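Local coordinates for aldehyde dehydrogenase (Anabaena variabilis, PDB 4H7N), which probably oxidises aldehydes to carboxylic acids with NAD+ as electron acceptor, as a member of the aldehyde dehydrogenase family, at residues V10-P13 and R14-K17; T78-L81 and S82-L86; V259-T262 and G263-C266; Y297-V300 and E301-A304; E338-G342 and G343-R347. All blocks are in the same frame, centred on the assembly; numbering follows the deposited sequence.

Contact 1 (V10-P13 and R14-K17); sequences VRNP and RTGK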
loop_
_atom_site.group_PDB
_atom_site.type_symbol
_atom_site.label_atom_id
_atom_site.label_comp_id
_atom_site.label_asym_id
_atom_site.label_seq_id
_atom_site.Cartn_x
_atom_site.Cartn_y
_atom_site.Cartn_z
ATOM N N VAL A 10 -1.399 23.824 26.908
ATOM C CA VAL A 10 -0.431 23.723 25.822
ATOM C C VAL A 10 0.654 24.733 26.110
ATOM O O VAL A 10 0.368 25.926 26.323
ATOM C CB VAL A 10 -1.085 23.964 24.459
ATOM C CG1 VAL A 10 -0.061 23.945 23.327
ATOM C CG2 VAL A 10 -2.182 22.956 24.188
ATOM N N ARG A 11 1.892 24.246 26.159
ATOM C CA ARG A 11 3.060 25.066 26.420
ATOM C C ARG A 11 3.447 25.934 25.215
ATOM O O ARG A 11 3.363 25.524 24.053
ATOM C CB ARG A 11 4.191 24.127 26.862
ATOM C CG ARG A 11 5.566 24.733 26.986
ATOM C CD ARG A 11 6.529 23.727 27.587
ATOM N NE ARG A 11 7.875 24.235 27.713
ATOM C CZ ARG A 11 8.723 24.413 26.694
ATOM N NH1 ARG A 11 8.382 24.125 25.449
ATOM N NH2 ARG A 11 9.926 24.886 26.909
ATOM N N ASN A 12 3.811 27.160 25.507
ATOM C CA ASN A 12 4.406 28.072 24.558
ATOM C C ASN A 12 5.905 27.786 24.538
ATOM O O ASN A 12 6.575 27.834 25.577
ATOM C CB ASN A 12 4.150 29.496 25.025
ATOM C CG ASN A 12 4.731 30.548 24.109
ATOM O OD1 ASN A 12 5.872 30.514 23.709
ATOM N ND2 ASN A 12 3.941 31.571 23.886
ATOM N N PRO A 13 6.433 27.461 23.365
ATOM C CA PRO A 13 7.836 27.062 23.255
ATOM C C PRO A 13 8.859 28.203 23.464
ATOM O O PRO A 13 10.003 27.932 23.760
ATOM C CB PRO A 13 7.913 26.513 21.837
ATOM C CG PRO A 13 6.915 27.303 21.093
ATOM C CD PRO A 13 5.751 27.395 22.061
ATOM N N ARG A 14 8.449 29.457 23.315
ATOM C CA ARG A 14 9.342 30.589 23.580
ATOM C C ARG A 14 9.397 30.922 25.062
ATOM O O ARG A 14 10.471 31.185 25.609
ATOM C CB ARG A 14 8.925 31.840 22.801
ATOM C CG ARG A 14 9.087 31.700 21.312
ATOM C CD ARG A 14 8.931 33.021 20.540
ATOM N NE ARG A 14 9.940 33.924 20.968
ATOM C CZ ARG A 14 11.152 34.047 20.448
ATOM N NH1 ARG A 14 11.546 33.408 19.357
ATOM N NH2 ARG A 14 11.977 34.866 21.033
ATOM N N THR A 15 8.237 30.934 25.714
ATOM C CA THR A 15 8.135 31.371 27.088
ATOM C C THR A 15 8.096 30.259 28.106
ATOM O O THR A 15 8.356 30.495 29.263
ATOM C CB THR A 15 6.899 32.248 27.355
ATOM O OG1 THR A 15 5.705 31.466 27.295
ATOM C CG2 THR A 15 6.821 33.453 26.436
ATOM N N GLY A 16 7.752 29.048 27.700
ATOM C CA GLY A 16 7.679 27.975 28.647
ATOM C C GLY A 16 6.406 27.977 29.471
ATOM O O GLY A 16 6.236 27.105 30.334
ATOM N N LYS A 17 5.509 28.930 29.231
ATOM C CA LYS A 17 4.260 29.001 30.006
ATOM C C LYS A 17 3.119 28.413 29.225
ATOM O O LYS A 17 3.169 28.326 27.981
ATOM C CB LYS A 17 3.861 30.437 30.297
ATOM C CG LYS A 17 4.871 31.231 31.059
ATOM C CD LYS A 17 4.375 32.677 31.134
ATOM C CE LYS A 17 4.615 33.273 32.501
ATOM N NZ LYS A 17 6.081 33.254 32.747
HETATM O O HOH W 1 8.041 24.830 30.271
#
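N12 meets K17 and G16 through its backbone as the chain reverses after strand 8-11: N12 N donates to K17 O at 2.8 Å in a nearly straight bond, and G16 N donates to N12 O at 2.7 Å. The N12 side chain works inside this reversal. Its CG stands anti to the backbone N (chi1 180°), which turns the amide toward the backbone N-H groups of R14 and T15. OD1 takes two backbone donors. R14 N reaches N12 OD1 in the carbonyl plane at 2.8 Å, as in an Asx turn. T15 N reaches the same OD1 at 3.1 Å from above that plane. T15 OG1 packs on N12 CB at 3.4 Å and accepts from K17 N, which makes an ST turn. R11 lies extended beside G16, and a water links R11 NE to G16 O. N12 ND2 binds D19, and the R14 guanidinium reaches A296 and G79. With an alanine in place of N12 the amide is gone, which is likely to leave the R14 and T15 N-H groups without their shared acceptor. This implies that neutral amide, carbonyl and hydroxyl groups hold the turn, while the R14 charge serves other parts of the fold.

Contact 2 (T78-L81 and S82-L86); sequences TGRL and SITVL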
loop_
_atom_site.group_PDB
_atom_site.type_symbol
_atom_site.label_atom_id
_atom_site.label_comp_id
_atom_site.label_asym_id
_atom_site.label_seq_id
_atom_site.Cartn_x
_atom_site.Cartn_y
_atom_site.Cartn_z
ATOM N N THR A 78 5.411 27.686 16.985
ATOM C CA THR A 78 6.776 27.268 16.610
ATOM C C THR A 78 7.879 28.111 17.153
ATOM O O THR A 78 9.026 27.685 17.195
ATOM C CB THR A 78 6.969 27.234 15.084
ATOM O OG1 THR A 78 6.805 28.541 14.488
ATOM C CG2 THR A 78 5.968 26.242 14.421
ATOM N N GLY A 79 7.543 29.324 17.579
ATOM C CA GLY A 79 8.549 30.233 18.086
ATOM C C GLY A 79 9.430 30.935 17.067
ATOM O O GLY A 79 10.448 31.535 17.427
ATOM N N ARG A 80 9.107 30.801 15.781
ATOM C CA ARG A 80 9.921 31.396 14.753
ATOM C C ARG A 80 9.080 32.007 13.653
ATOM O O ARG A 80 7.936 31.588 13.430
ATOM C CB ARG A 80 10.968 30.386 14.175
ATOM C CG ARG A 80 10.523 28.941 13.931
ATOM C CD ARG A 80 9.488 28.771 12.844
ATOM N NE ARG A 80 9.310 27.347 12.523
ATOM C CZ ARG A 80 8.312 26.819 11.828
ATOM N NH1 ARG A 80 8.335 25.508 11.577
ATOM N NH2 ARG A 80 7.303 27.556 11.342
ATOM N N LEU A 81 9.676 32.982 12.967
ATOM C CA LEU A 81 9.003 33.709 11.894
ATOM C C LEU A 81 9.379 33.285 10.472
ATOM O O LEU A 81 8.499 32.951 9.696
ATOM C CB LEU A 81 9.223 35.224 12.057
ATOM C CG LEU A 81 8.521 36.144 11.052
ATOM C CD1 LEU A 81 7.027 35.870 10.945
ATOM C CD2 LEU A 81 8.763 37.618 11.423
ATOM N N SER A 82 10.651 33.339 10.085
ATOM C CA SER A 82 10.959 33.204 8.661
ATOM C C SER A 82 10.571 31.821 8.137
ATOM O O SER A 82 9.994 31.710 7.043
ATOM C CB SER A 82 12.402 33.584 8.359
ATOM O OG SER A 82 13.276 32.745 9.079
ATOM N N ILE A 83 10.764 30.772 8.927
ATOM C CA ILE A 83 10.290 29.435 8.514
ATOM C C ILE A 83 8.757 29.364 8.588
ATOM O O ILE A 83 8.129 28.631 7.833
ATOM C CB ILE A 83 10.959 28.278 9.311
ATOM C CG1 ILE A 83 12.490 28.270 9.170
ATOM C CG2 ILE A 83 10.424 26.931 8.919
ATOM C CD1 ILE A 83 13.048 28.767 7.849
ATOM N N THR A 84 8.128 30.187 9.412
ATOM C CA THR A 84 6.661 30.272 9.373
ATOM C C THR A 84 6.157 30.795 8.038
ATOM O O THR A 84 5.207 30.246 7.448
ATOM C CB THR A 84 6.130 31.084 10.578
ATOM O OG1 THR A 84 6.207 30.262 11.745
ATOM C CG2 THR A 84 4.713 31.463 10.391
ATOM N N VAL A 85 6.774 31.864 7.565
ATOM C CA VAL A 85 6.413 32.431 6.258
ATOM C C VAL A 85 6.567 31.357 5.157
ATOM O O VAL A 85 5.704 31.173 4.323
ATOM C CB VAL A 85 7.259 33.652 5.913
ATOM C CG1 VAL A 85 6.834 34.230 4.572
ATOM C CG2 VAL A 85 7.132 34.715 7.011
ATOM N N LEU A 86 7.650 30.613 5.191
ATOM C CA LEU A 86 7.856 29.566 4.184
ATOM C C LEU A 86 6.847 28.453 4.289
ATOM O O LEU A 86 6.368 27.954 3.264
ATOM C CB LEU A 86 9.277 28.996 4.271
ATOM C CG LEU A 86 10.434 30.015 4.259
ATOM C CD1 LEU A 86 11.748 29.253 4.062
ATOM C CD2 LEU A 86 10.304 31.129 3.207
#
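T84 OG1 is gripped twice by R80: it donates to R80 O at 2.8 Å and accepts from R80 NH2 at 2.9 Å. The second bond lies close to the guanidinium plane, so T84 sits at an edge of that group. The R80 chain curls to get there. Its CG falls between the backbone N and the carbonyl carbon (chi1 41°), and a bend at chi2 (66°) brings the guanidinium back over helix 82-106. Two methyl groups sandwich it: T78 CG2 lies over one face and I83 CG2 over the opposite face, each 3.5 Å above the plane. R80 NH2 makes a salt bridge to E87, which probably balances its charge, and NH1 binds N261. A leucine in place of R80 would take away the guanidinium and would probably leave E87 without its counter-charge and T84 OG1 without one donor. Beside the R80-T84 pair, V85 N donates to L81 O at 2.9 Å, and L81 CD1 touches V85 CG2 at 4.1 Å. This is a short loop joining helices 67-78 and 82-106: G79, with positive phi, follows the first, and after R80 and L81 the second begins.

Contact 3 (V259-T262 and G263-C266); sequences VVNT and GQSC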
loop_
_atom_site.group_PDB
_atom_site.type_symbol
_atom_site.label_atom_id
_atom_site.label_comp_id
_atom_site.label_asym_id
_atom_site.label_seq_id
_atom_site.Cartn_x
_atom_site.Cartn_y
_atom_site.Cartn_z
ATOM N N VAL A 259 20.391 22.296 10.169
ATOM C CA VAL A 259 19.902 23.162 11.211
ATOM C C VAL A 259 18.669 23.994 10.887
ATOM O O VAL A 259 18.143 24.657 11.776
ATOM C CB VAL A 259 21.022 24.046 11.810
ATOM C CG1 VAL A 259 22.241 23.200 12.128
ATOM C CG2 VAL A 259 21.354 25.198 10.888
ATOM N N VAL A 260 18.167 23.943 9.652
ATOM C CA VAL A 260 16.928 24.613 9.326
ATOM C C VAL A 260 15.857 24.013 10.236
ATOM O O VAL A 260 15.880 22.835 10.553
ATOM C CB VAL A 260 16.564 24.522 7.816
ATOM C CG1 VAL A 260 16.271 23.088 7.420
ATOM C CG2 VAL A 260 15.388 25.422 7.510
ATOM N N ASN A 261 15.001 24.882 10.740
ATOM C CA ASN A 261 13.992 24.554 11.740
ATOM C C ASN A 261 14.648 24.011 13.007
ATOM O O ASN A 261 14.082 23.173 13.702
ATOM C CB ASN A 261 12.965 23.536 11.192
ATOM C CG ASN A 261 11.596 23.662 11.883
ATOM O OD1 ASN A 261 11.142 24.759 12.161
ATOM N ND2 ASN A 261 10.982 22.546 12.200
ATOM N N THR A 262 15.864 24.458 13.287
ATOM C CA THR A 262 16.642 23.976 14.466
ATOM C C THR A 262 16.845 22.442 14.405
ATOM O O THR A 262 16.992 21.761 15.433
ATOM C CB THR A 262 15.988 24.392 15.786
ATOM O OG1 THR A 262 15.620 25.781 15.727
ATOM C CG2 THR A 262 16.946 24.248 16.955
ATOM N N GLY A 263 16.853 21.915 13.189
ATOM C CA GLY A 263 17.084 20.478 13.008
ATOM C C GLY A 263 15.899 19.585 13.298
ATOM O O GLY A 263 16.033 18.366 13.262
ATOM N N GLN A 264 14.730 20.189 13.510
ATOM C CA GLN A 264 13.512 19.487 13.894
ATOM C C GLN A 264 12.766 19.098 12.621
ATOM O O GLN A 264 11.809 19.745 12.218
ATOM C CB GLN A 264 12.635 20.383 14.802
ATOM C CG GLN A 264 13.364 20.794 16.070
ATOM C CD GLN A 264 12.654 21.886 16.835
ATOM O OE1 GLN A 264 12.156 21.652 17.941
ATOM N NE2 GLN A 264 12.607 23.109 16.255
ATOM N N SER A 265 13.224 18.004 12.004
ATOM C CA SER A 265 12.743 17.594 10.721
ATOM C C SER A 265 13.204 16.170 10.471
ATOM O O SER A 265 14.383 15.842 10.688
ATOM C CB SER A 265 13.263 18.481 9.626
ATOM O OG SER A 265 12.849 18.068 8.380
ATOM N N CYS A 266 12.274 15.376 9.923
ATOM C CA CYS A 266 12.555 14.008 9.403
ATOM C C CYS A 266 13.708 14.043 8.378
ATOM O O CYS A 266 14.477 13.095 8.281
ATOM C CB CYS A 266 11.265 13.426 8.739
ATOM S SG CYS A 266 10.000 13.108 9.995
#
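The N-T-G-Q-S-C sequence of N261-C266 belongs to the loop between helix 247-259 and strand 269-275, and matches the aldehyde dehydrogenase pattern that ends in the cysteine nucleophile in family relatives. N261 and Q264 tie it into a compact bend. N261, T262 and G263 all have positive phi, so the chain makes a short left-handed turn as it leaves the helix. G263 N closes the first step by donating to V260 O at 3.0 Å. The next step centres on N261 O, which takes two donors from one residue: Q264 N at 3.1 Å and Q264 NE2 at 2.9 Å. They come from opposite faces of the carbonyl plane. Q264 CG stands anti to the carbonyl carbon (chi1 -59°), and the chain runs extended beyond it, which carries NE2 to N261 O. N261 O itself lies in the plane of the Q264 amide, and the NE2 bond is nearly straight (167°).

N261 answers in return. Its ND2 donates to Q264 O at 2.9 Å, close to the plane of its own amide. N261 and Q264 are thus bonded in both directions, with their amide planes 38° apart. Q264 is also the centre of an inverse gamma turn.

The polar ends are buried but well supplied. Q264 OE1 accepts from the backbone of I309, and T262 OG1 is bonded to G306 O. N137 bonds to both N261 ND2 and Q264 O. T262 runs alongside Q264, pointing the same way, and its CB lies 3.6 Å from Q264 NE2.

Contact 4 (Y297-V300 and E301-A304); sequences YPLV and EDGA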
loop_
_atom_site.group_PDB
_atom_site.type_symbol
_atom_site.label_atom_id
_atom_site.label_comp_id
_atom_site.label_asym_id
_atom_site.label_seq_id
_atom_site.Cartn_x
_atom_site.Cartn_y
_atom_site.Cartn_z
ATOM N N TYR A 297 16.292 35.104 19.629
ATOM C CA TYR A 297 16.185 35.436 21.011
ATOM C C TYR A 297 16.969 36.735 21.203
ATOM O O TYR A 297 18.081 36.845 20.716
ATOM C CB TYR A 297 16.819 34.337 21.848
ATOM C CG TYR A 297 16.678 34.659 23.296
ATOM C CD1 TYR A 297 15.456 34.513 23.923
ATOM C CD2 TYR A 297 17.747 35.204 24.024
ATOM C CE1 TYR A 297 15.286 34.852 25.250
ATOM C CE2 TYR A 297 17.587 35.554 25.362
ATOM C CZ TYR A 297 16.350 35.379 25.963
ATOM O OH TYR A 297 16.152 35.698 27.278
ATOM N N PRO A 298 16.416 37.695 21.936
ATOM C CA PRO A 298 15.166 37.678 22.711
ATOM C C PRO A 298 13.910 37.827 21.905
ATOM O O PRO A 298 12.892 37.440 22.383
ATOM C CB PRO A 298 15.318 38.903 23.647
ATOM C CG PRO A 298 16.293 39.791 22.949
ATOM C CD PRO A 298 17.267 38.862 22.292
ATOM N N LEU A 299 13.980 38.389 20.700
ATOM C CA LEU A 299 12.803 38.549 19.833
ATOM C C LEU A 299 12.870 37.631 18.624
ATOM O O LEU A 299 13.945 37.237 18.179
ATOM C CB LEU A 299 12.711 39.992 19.327
ATOM C CG LEU A 299 12.871 41.062 20.407
ATOM C CD1 LEU A 299 12.894 42.419 19.747
ATOM C CD2 LEU A 299 11.733 40.950 21.412
ATOM N N VAL A 300 11.704 37.334 18.067
ATOM C CA VAL A 300 11.597 36.420 16.930
ATOM C C VAL A 300 12.396 36.920 15.732
ATOM O O VAL A 300 12.916 36.134 14.962
ATOM C CB VAL A 300 10.120 36.178 16.505
ATOM C CG1 VAL A 300 10.053 35.177 15.362
ATOM C CG2 VAL A 300 9.325 35.584 17.646
ATOM N N GLU A 301 12.509 38.232 15.594
ATOM C CA GLU A 301 13.285 38.849 14.523
ATOM C C GLU A 301 14.798 38.735 14.725
ATOM O O GLU A 301 15.546 39.068 13.826
ATOM C CB GLU A 301 12.952 40.369 14.431
ATOM C CG GLU A 301 11.492 40.713 14.084
ATOM C CD GLU A 301 10.440 40.395 15.180
ATOM O OE1 GLU A 301 10.741 40.433 16.420
ATOM O OE2 GLU A 301 9.284 40.095 14.770
ATOM N N ASP A 302 15.282 38.363 15.903
ATOM C CA ASP A 302 16.721 38.471 16.156
ATOM C C ASP A 302 17.568 37.360 15.501
ATOM O O ASP A 302 18.785 37.339 15.677
ATOM C CB ASP A 302 16.999 38.517 17.666
ATOM C CG ASP A 302 16.469 39.782 18.315
ATOM O OD1 ASP A 302 16.371 40.799 17.602
ATOM O OD2 ASP A 302 16.129 39.775 19.524
ATOM N N GLY A 303 16.962 36.430 14.771
ATOM C CA GLY A 303 17.773 35.332 14.252
ATOM C C GLY A 303 16.991 34.247 13.560
ATOM O O GLY A 303 15.761 34.196 13.619
ATOM N N ALA A 304 17.723 33.379 12.892
ATOM C CA ALA A 304 17.137 32.332 12.082
ATOM C C ALA A 304 16.761 31.082 12.903
ATOM O O ALA A 304 15.907 30.296 12.496
ATOM C CB ALA A 304 18.127 31.946 10.979
#
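D302 swings its carboxylate back to L299 because its CG lies beside the backbone N, anti to the carbonyl carbon (chi1 -67°). E301 folds back in a similar way, with a bend at chi2 (69°), and its OE1 comes to 3.5 Å from L299 CB. D302 OD2 accepts from L299 N at 2.8 Å. The donor meets OD2 from above the carboxylate plane, not in it. The return bond is made by the backbone: D302 N donates to L299 O at 2.9 Å and is nearly straight. Both bonds join the same two residues, so the bend is clasped twice. The same OD2 also presses against the proline ring, 3.1 Å from P298 CD, and lies against L299 CB at 3.4 Å. P298 follows a cis peptide bond, and its CB lies over one face of the Y297 ring. V300 touches R14 and L81. A304 packs on F472 of the second subunit. With V300 and E301 at its corners, L299-D302 fits a type I beta turn whose backbone bond is doubled by the D302 carboxylate. It lies in the surface loop between helices 279-292 and 311-326.

Contact 5 (E338-G342 and G343-R347); sequences EELGG and GWWCR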
loop_
_atom_site.group_PDB
_atom_site.type_symbol
_atom_site.label_atom_id
_atom_site.label_comp_id
_atom_site.label_asym_id
_atom_site.label_seq_id
_atom_site.Cartn_x
_atom_site.Cartn_y
_atom_site.Cartn_z
ATOM N N GLU A 338 19.991 24.960 26.516
ATOM C CA GLU A 338 19.841 25.927 27.625
ATOM C C GLU A 338 18.478 26.584 27.621
ATOM O O GLU A 338 17.811 26.685 26.559
ATOM C CB GLU A 338 20.930 26.979 27.576
ATOM C CG GLU A 338 21.208 27.497 26.177
ATOM C CD GLU A 338 22.298 28.561 26.144
ATOM O OE1 GLU A 338 22.734 28.967 27.233
ATOM O OE2 GLU A 338 22.694 28.995 25.035
ATOM N N GLU A 339 18.056 26.980 28.810
ATOM C CA GLU A 339 16.835 27.730 29.029
ATOM C C GLU A 339 17.115 29.226 28.881
ATOM O O GLU A 339 18.072 29.753 29.437
ATOM C CB GLU A 339 16.211 27.376 30.401
ATOM C CG GLU A 339 14.941 28.172 30.757
ATOM C CD GLU A 339 15.209 29.457 31.572
ATOM O OE1 GLU A 339 15.720 29.343 32.702
ATOM O OE2 GLU A 339 14.907 30.581 31.111
ATOM N N LEU A 340 16.316 29.897 28.056
ATOM C CA LEU A 340 16.405 31.334 27.886
ATOM C C LEU A 340 14.989 31.885 27.724
ATOM O O LEU A 340 14.202 31.425 26.849
ATOM C CB LEU A 340 17.248 31.700 26.681
ATOM C CG LEU A 340 18.703 31.213 26.636
ATOM C CD1 LEU A 340 19.175 31.323 25.199
ATOM C CD2 LEU A 340 19.594 32.023 27.586
ATOM N N GLY A 341 14.644 32.829 28.600
ATOM C CA GLY A 341 13.295 33.412 28.642
ATOM C C GLY A 341 12.210 32.387 28.896
ATOM O O GLY A 341 11.037 32.614 28.578
ATOM N N GLY A 342 12.584 31.265 29.495
ATOM C CA GLY A 342 11.643 30.199 29.788
ATOM C C GLY A 342 11.553 29.131 28.711
ATOM O O GLY A 342 10.919 28.092 28.915
ATOM N N GLY A 343 12.146 29.384 27.551
ATOM C CA GLY A 343 12.193 28.409 26.455
ATOM C C GLY A 343 13.475 27.592 26.425
ATOM O O GLY A 343 14.445 27.959 27.058
ATOM N N TRP A 344 13.476 26.489 25.684
ATOM C CA TRP A 344 14.681 25.682 25.499
ATOM C C TRP A 344 15.268 25.977 24.118
ATOM O O TRP A 344 14.543 26.061 23.121
ATOM C CB TRP A 344 14.373 24.176 25.563
ATOM C CG TRP A 344 14.064 23.643 26.931
ATOM C CD1 TRP A 344 12.871 23.136 27.360
ATOM C CD2 TRP A 344 14.966 23.546 28.043
ATOM N NE1 TRP A 344 12.969 22.749 28.668
ATOM C CE2 TRP A 344 14.241 22.987 29.117
ATOM C CE3 TRP A 344 16.317 23.888 28.235
ATOM C CZ2 TRP A 344 14.814 22.746 30.373
ATOM C CZ3 TRP A 344 16.892 23.668 29.469
ATOM C CH2 TRP A 344 16.135 23.094 30.537
ATOM N N TRP A 345 16.587 26.038 24.078
ATOM C CA TRP A 345 17.352 26.412 22.910
ATOM C C TRP A 345 18.627 25.583 22.778
ATOM O O TRP A 345 19.183 25.092 23.771
ATOM C CB TRP A 345 17.751 27.885 22.991
ATOM C CG TRP A 345 16.625 28.801 23.252
ATOM C CD1 TRP A 345 16.057 29.077 24.458
ATOM C CD2 TRP A 345 15.935 29.597 22.291
ATOM N NE1 TRP A 345 15.034 29.984 24.312
ATOM C CE2 TRP A 345 14.943 30.327 22.992
ATOM C CE3 TRP A 345 16.063 29.778 20.912
ATOM C CZ2 TRP A 345 14.088 31.202 22.367
ATOM C CZ3 TRP A 345 15.217 30.673 20.291
ATOM C CH2 TRP A 345 14.233 31.369 21.025
ATOM N N CYS A 346 19.055 25.407 21.534
ATOM C CA CYS A 346 20.361 24.822 21.214
ATOM C C CYS A 346 20.872 25.501 19.960
ATOM O O CYS A 346 20.154 25.614 18.947
ATOM C CB CYS A 346 20.262 23.319 20.947
ATOM S SG CYS A 346 21.905 22.505 20.840
ATOM N N ARG A 347 22.122 25.896 20.006
ATOM C CA ARG A 347 22.744 26.478 18.835
ATOM C C ARG A 347 23.279 25.394 17.912
ATOM O O ARG A 347 23.539 24.268 18.337
ATOM C CB ARG A 347 23.902 27.405 19.213
ATOM C CG ARG A 347 23.488 28.674 19.913
ATOM C CD ARG A 347 24.708 29.499 20.302
ATOM N NE ARG A 347 24.281 30.881 20.486
ATOM C CZ ARG A 347 23.806 31.394 21.615
ATOM N NH1 ARG A 347 23.717 30.659 22.726
ATOM N NH2 ARG A 347 23.424 32.665 21.631
#
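E338 pairs with W345 through two backbone hydrogen bonds, E338 N to W345 O at 2.9 Å and W345 N to E338 O at 2.8 Å. L340 and G343 form the second such pair, L340 N to G343 O and G343 N to L340 O. L340 O also takes the indole N-H: W345 CG stands anti to the carbonyl carbon (chi1 -52°), and W345 NE1 donates to L340 O at 3.0 Å. E339 OE2 accepts from G342 N at 2.9 Å, from the anti side of the carboxylate.

These bonds make an antiparallel beta hairpin closed by a type I' turn from L340 to G343. G341 and G342 fill its corners with positive phi.

CH-pi contacts lie on both faces of the hairpin. On one, L340 CD1 sits over the five-membered ring of W345, 4.2 Å from its centroid. On the other, E339 CB rests over the six-membered ring of W344, toward its rim. W344 NE1 is bonded to E311.

The one ionic contact joins the open ends. E338 OE2 forms a salt bridge with R347 NH1 at 3.0 Å. OE2 meets an edge of the guanidinium, but the two planes are 64° apart.

Overall arrangement
Contact 3 is the buried one of the five and contact 4 lies at the surface; contacts 1, 2 and 5 are partly buried. Their chemistry follows this. Contact 3 relies on side-chain amides with partners on several sides, contact 4 on one carboxylate and one backbone bond, and contact 5 on strand pairing and indoles. Contacts 1 and 5 both close hairpins. Contact 2 joins two helices instead. R14 joins contacts 1, 2, 4 and 5: besides its bond to G79, it touches V300 of contact 4 and W345 of contact 5. R80 of contact 2 reaches inward to contact 3. Y297 of contact 4 packs against L340 and W345 of contact 5.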